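Local coordinates for protein 303aa long hypothetical esterase (Sulfolobus tokodaii, PDB 3AIN) that probably hydrolyses carboxylic esters as a thermostable carboxylesterase of the hormone-sensitive-lipase-like group, built on the alpha/beta hydrolase fold, at residues 141-152 against 179-190. The protein carries 1 engineered substitution. Numbering follows the deposited sequence.
Sequences VVDSFDALKWVY and TAILSKKENIKL
Phe145 and Thr179 bring the two backbones nearest, their CA atoms 5.2 Å apart. The helical segments 141-152 and 179-185 cross at 56°, their axes 9.7 Å apart at closest. The second helix then ends in a Schellman motif, with Asn187 at positive phi as its C-prime residue, and the chain turns back, bringing Ile188, the backbone of Lys189 and the end of Leu190 against the first helix.

Phe145, with CG anti to the backbone N (chi1 -179°), carries its ring across to the second helix, against Leu182 and Ser183. Leu182 CB lies off-centre against that ring, 4.1 Å from its centroid, while Ser183 OG sits at the edge, near the ring plane. This hydroxyl is not left wanting among carbons: it donates to Thr179 O at 2.8 Å, from above the carbonyl plane and from the face opposite Ser183 N. Leu148 packs its CB on Thr179 CG2 (3.6 Å) and meets Ile188 tip to tip.

Beyond the helix end, Ile188 CG2 stands almost over the centre of the Tyr152 ring, 3.6 Å from the centroid, and Lys189 N gives Tyr152 OH a weak but nearly straight bond (3.3 Å, 173°). Replacing Tyr152 by alanine is likely to strip Ile188 CG2 of its aromatic cover and to leave Lys189 N without this acceptor.

Such packing joins neighbouring helices on one side of an alpha/beta hydrolase sheet: Leu148 and Thr179 both rest on Tyr96 of strand 92-96 and Val166 of strand 164-169, and Tyr152 touches Ile164 of the latter.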
loop_
_atom_site.group_PDB
_atom_site.type_symbol
_atom_site.label_atom_id
_atom_site.label_comp_id
_atom_site.label_asym_id
_atom_site.label_seq_id
_atom_site.Cartn_x
_atom_site.Cartn_y
_atom_site.Cartn_z
ATOM N N VAL A 141 -12.922 -12.235 22.442
ATOM C CA VAL A 141 -12.744 -10.824 22.756
ATOM C C VAL A 141 -12.119 -10.641 24.140
ATOM O O VAL A 141 -11.221 -9.802 24.332
ATOM C CB VAL A 141 -14.102 -10.100 22.709
ATOM C CG1 VAL A 141 -13.962 -8.649 23.171
ATOM C CG2 VAL A 141 -14.647 -10.173 21.298
ATOM N N VAL A 142 -12.638 -11.385 25.113
ATOM C CA VAL A 142 -12.091 -11.296 26.464
ATOM C C VAL A 142 -10.588 -11.623 26.444
ATOM O O VAL A 142 -9.785 -10.893 27.014
ATOM C CB VAL A 142 -12.826 -12.252 27.429
ATOM C CG1 VAL A 142 -12.080 -12.331 28.779
ATOM C CG2 VAL A 142 -14.269 -11.785 27.660
ATOM N N ASP A 143 -10.225 -12.758 25.834
ATOM C CA ASP A 143 -8.815 -13.122 25.722
ATOM C C ASP A 143 -7.990 -12.081 24.965
ATOM O O ASP A 143 -6.849 -11.791 25.328
ATOM C CB ASP A 143 -8.647 -14.481 25.041
ATOM C CG ASP A 143 -9.157 -15.620 25.883
ATOM O OD1 ASP A 143 -9.637 -15.373 27.005
ATOM O OD2 ASP A 143 -9.138 -16.761 25.380
ATOM N N SER A 144 -8.518 -11.590 23.849
ATOM C CA SER A 144 -7.756 -10.618 23.060
ATOM C C SER A 144 -7.465 -9.343 23.820
ATOM O O SER A 144 -6.344 -8.829 23.771
ATOM C CB SER A 144 -8.460 -10.330 21.724
ATOM O OG SER A 144 -8.555 -11.540 20.954
ATOM N N PHE A 145 -8.453 -8.863 24.581
ATOM C CA PHE A 145 -8.269 -7.631 25.345
ATOM C C PHE A 145 -7.358 -7.920 26.547
ATOM O O PHE A 145 -6.496 -7.122 26.873
ATOM C CB PHE A 145 -9.618 -7.106 25.848
ATOM C CG PHE A 145 -9.507 -5.841 26.622
ATOM C CD1 PHE A 145 -8.906 -4.735 26.042
ATOM C CD2 PHE A 145 -9.611 -5.882 28.000
ATOM C CE1 PHE A 145 -8.667 -3.582 26.794
ATOM C CE2 PHE A 145 -9.443 -4.718 28.748
ATOM C CZ PHE A 145 -8.920 -3.586 28.150
ATOM N N ASP A 146 -7.587 -9.044 27.209
ATOM C CA ASP A 146 -6.771 -9.397 28.394
ATOM C C ASP A 146 -5.300 -9.491 27.968
ATOM O O ASP A 146 -4.409 -9.019 28.683
ATOM C CB ASP A 146 -7.200 -10.750 28.980
ATOM C CG ASP A 146 -8.503 -10.669 29.779
ATOM O OD1 ASP A 146 -9.024 -9.549 29.994
ATOM O OD2 ASP A 146 -9.018 -11.733 30.149
ATOM N N ALA A 147 -5.041 -10.115 26.816
ATOM C CA ALA A 147 -3.656 -10.172 26.298
ATOM C C ALA A 147 -3.092 -8.791 26.006
ATOM O O ALA A 147 -1.932 -8.509 26.338
ATOM C CB ALA A 147 -3.585 -11.089 25.029
ATOM N N LEU A 148 -3.864 -7.922 25.369
ATOM C CA LEU A 148 -3.351 -6.600 25.090
ATOM C C LEU A 148 -3.007 -5.842 26.369
ATOM O O LEU A 148 -2.027 -5.280 26.475
ATOM C CB LEU A 148 -4.345 -5.802 24.271
ATOM C CG LEU A 148 -4.021 -4.379 23.864
ATOM C CD1 LEU A 148 -4.190 -3.547 25.035
ATOM C CD2 LEU A 148 -2.652 -4.229 23.346
ATOM N N LYS A 149 -3.915 -5.860 27.308
ATOM C CA LYS A 149 -3.717 -5.144 28.549
ATOM C C LYS A 149 -2.484 -5.668 29.273
ATOM O O LYS A 149 -1.736 -4.943 29.751
ATOM C CB LYS A 149 -4.944 -5.255 29.444
ATOM C CG LYS A 149 -4.834 -4.635 30.804
ATOM C CD LYS A 149 -6.177 -4.803 31.556
ATOM C CE LYS A 149 -6.487 -6.258 32.047
ATOM N NZ LYS A 149 -7.559 -7.169 31.391
ATOM N N TRP A 150 -2.336 -6.972 29.332
ATOM C CA TRP A 150 -1.140 -7.525 29.922
ATOM C C TRP A 150 0.112 -7.081 29.167
ATOM O O TRP A 150 1.093 -6.727 29.754
ATOM C CB TRP A 150 -1.221 -9.056 30.011
ATOM C CG TRP A 150 -0.058 -9.709 30.711
ATOM C CD1 TRP A 150 0.021 -10.040 32.025
ATOM C CD2 TRP A 150 1.178 -10.118 30.130
ATOM N NE1 TRP A 150 1.227 -10.621 32.299
ATOM C CE2 TRP A 150 1.962 -10.659 31.154
ATOM C CE3 TRP A 150 1.720 -10.021 28.868
ATOM C CZ2 TRP A 150 3.214 -11.132 30.926
ATOM C CZ3 TRP A 150 2.953 -10.496 28.655
ATOM C CH2 TRP A 150 3.687 -11.062 29.667
ATOM N N VAL A 151 0.072 -7.142 27.837
ATOM C CA VAL A 151 1.256 -6.686 27.107
ATOM C C VAL A 151 1.573 -5.212 27.380
ATOM O O VAL A 151 2.732 -4.837 27.551
ATOM C CB VAL A 151 1.148 -6.947 25.569
ATOM C CG1 VAL A 151 2.317 -6.293 24.846
ATOM C CG2 VAL A 151 1.183 -8.449 25.315
ATOM N N TYR A 152 0.537 -4.370 27.419
ATOM C CA TYR A 152 0.718 -2.944 27.627
ATOM C C TYR A 152 1.368 -2.728 29.003
ATOM O O TYR A 152 2.208 -1.849 29.170
ATOM C CB TYR A 152 -0.650 -2.251 27.614
ATOM C CG TYR A 152 -0.607 -0.743 27.742
ATOM C CD1 TYR A 152 -0.322 0.064 26.641
ATOM C CD2 TYR A 152 -1.013 -0.129 28.916
ATOM C CE1 TYR A 152 -0.372 1.450 26.735
ATOM C CE2 TYR A 152 -1.048 1.255 29.024
ATOM C CZ TYR A 152 -0.773 2.032 27.924
ATOM O OH TYR A 152 -0.869 3.402 28.028
ATOM N N THR A 179 -10.541 -4.712 20.365
ATOM C CA THR A 179 -9.539 -4.479 21.417
ATOM C C THR A 179 -9.146 -3.016 21.515
ATOM O O THR A 179 -9.059 -2.457 22.618
ATOM C CB THR A 179 -8.282 -5.347 21.172
ATOM O OG1 THR A 179 -8.668 -6.721 21.334
ATOM C CG2 THR A 179 -7.221 -5.045 22.201
ATOM N N ALA A 180 -9.003 -2.364 20.360
ATOM C CA ALA A 180 -8.741 -0.931 20.357
ATOM C C ALA A 180 -9.882 -0.110 20.960
ATOM O O ALA A 180 -9.622 0.802 21.753
ATOM C CB ALA A 180 -8.406 -0.437 18.959
ATOM N N ILE A 181 -11.125 -0.491 20.678
ATOM C CA ILE A 181 -12.281 0.193 21.285
ATOM C C ILE A 181 -12.256 0.003 22.798
ATOM O O ILE A 181 -12.479 0.954 23.552
ATOM C CB ILE A 181 -13.620 -0.286 20.694
ATOM C CG1 ILE A 181 -13.723 0.195 19.231
ATOM C CG2 ILE A 181 -14.833 0.273 21.513
ATOM C CD1 ILE A 181 -14.632 -0.649 18.392
ATOM N N LEU A 182 -12.036 -1.234 23.236
ATOM C CA LEU A 182 -12.043 -1.524 24.681
ATOM C C LEU A 182 -10.900 -0.828 25.420
ATOM O O LEU A 182 -11.040 -0.493 26.598
ATOM C CB LEU A 182 -11.980 -3.033 24.926
ATOM C CG LEU A 182 -13.221 -3.824 24.510
ATOM C CD1 LEU A 182 -12.958 -5.331 24.528
ATOM C CD2 LEU A 182 -14.469 -3.465 25.319
ATOM N N SER A 183 -9.779 -0.633 24.726
ATOM C CA SER A 183 -8.593 0.036 25.280
ATOM C C SER A 183 -8.853 1.514 25.542
ATOM O O SER A 183 -8.446 2.064 26.569
ATOM C CB SER A 183 -7.393 -0.130 24.326
ATOM O OG SER A 183 -7.023 -1.499 24.199
ATOM N N LYS A 184 -9.597 2.147 24.645
ATOM C CA LYS A 184 -9.960 3.547 24.825
ATOM C C LYS A 184 -10.737 3.723 26.131
ATOM O O LYS A 184 -10.420 4.594 26.952
ATOM C CB LYS A 184 -10.775 4.036 23.620
ATOM C CG LYS A 184 -11.849 5.041 23.955
ATOM C CD LYS A 184 -12.339 5.741 22.696
ATOM C CE LYS A 184 -13.606 5.099 22.168
ATOM N NZ LYS A 184 -14.447 6.090 21.397
ATOM N N LYS A 185 -11.590 2.747 26.417
ATOM C CA LYS A 185 -12.481 2.810 27.561
ATOM C C LYS A 185 -11.712 2.690 28.869
ATOM O O LYS A 185 -12.135 3.231 29.883
ATOM C CB LYS A 185 -13.541 1.712 27.473
ATOM C CG LYS A 185 -14.280 1.667 26.142
ATOM C CD LYS A 185 -15.239 0.480 26.087
ATOM C CE LYS A 185 -16.686 0.919 26.236
ATOM N NZ LYS A 185 -17.323 1.180 24.913
ATOM N N GLU A 186 -10.519 2.098 28.802
ATOM C CA GLU A 186 -9.669 1.911 29.974
ATOM C C GLU A 186 -8.443 2.817 29.991
ATOM O O GLU A 186 -7.441 2.466 30.609
ATOM C CB GLU A 186 -9.191 0.461 30.063
ATOM C CG GLU A 186 -10.301 -0.550 29.931
ATOM C CD GLU A 186 -10.343 -1.510 31.091
ATOM O OE1 GLU A 186 -9.289 -1.713 31.729
ATOM O OE2 GLU A 186 -11.407 -2.126 31.305
ATOM N N ASN A 187 -8.471 3.880 29.186
ATOM C CA ASN A 187 -7.333 4.791 29.017
ATOM C C ASN A 187 -5.999 4.126 28.658
ATOM O O ASN A 187 -4.937 4.569 29.090
ATOM C CB ASN A 187 -7.169 5.723 30.231
ATOM C CG ASN A 187 -6.622 7.096 29.844
ATOM O OD1 ASN A 187 -6.202 7.879 30.700
ATOM N ND2 ASN A 187 -6.564 7.361 28.543
ATOM N N ILE A 188 -6.055 3.073 27.849
ATOM C CA ILE A 188 -4.841 2.436 27.360
ATOM C C ILE A 188 -4.560 3.027 25.999
ATOM O O ILE A 188 -5.465 3.083 25.166
ATOM C CB ILE A 188 -5.048 0.923 27.195
ATOM C CG1 ILE A 188 -5.171 0.257 28.565
ATOM C CG2 ILE A 188 -3.934 0.308 26.337
ATOM C CD1 ILE A 188 -5.704 -1.165 28.481
ATOM N N LYS A 189 -3.397 3.663 25.861
ATOM C CA LYS A 189 -3.108 4.505 24.711
ATOM C C LYS A 189 -2.245 3.727 23.726
ATOM O O LYS A 189 -1.028 3.679 23.863
ATOM C CB LYS A 189 -2.372 5.780 25.145
ATOM C CG LYS A 189 -3.224 6.725 25.980
ATOM C CD LYS A 189 -2.399 7.433 27.049
ATOM C CE LYS A 189 -3.284 7.895 28.202
ATOM N NZ LYS A 189 -3.092 9.340 28.503
ATOM N N LEU A 190 -2.887 3.155 22.709
ATOM C CA LEU A 190 -2.178 2.417 21.673
ATOM C C LEU A 190 -1.675 3.352 20.573
ATOM O O LEU A 190 -2.327 4.350 20.259
ATOM C CB LEU A 190 -3.151 1.415 21.044
ATOM C CG LEU A 190 -3.833 0.480 22.034
ATOM C CD1 LEU A 190 -4.847 -0.403 21.275
ATOM C CD2 LEU A 190 -2.764 -0.376 22.690
#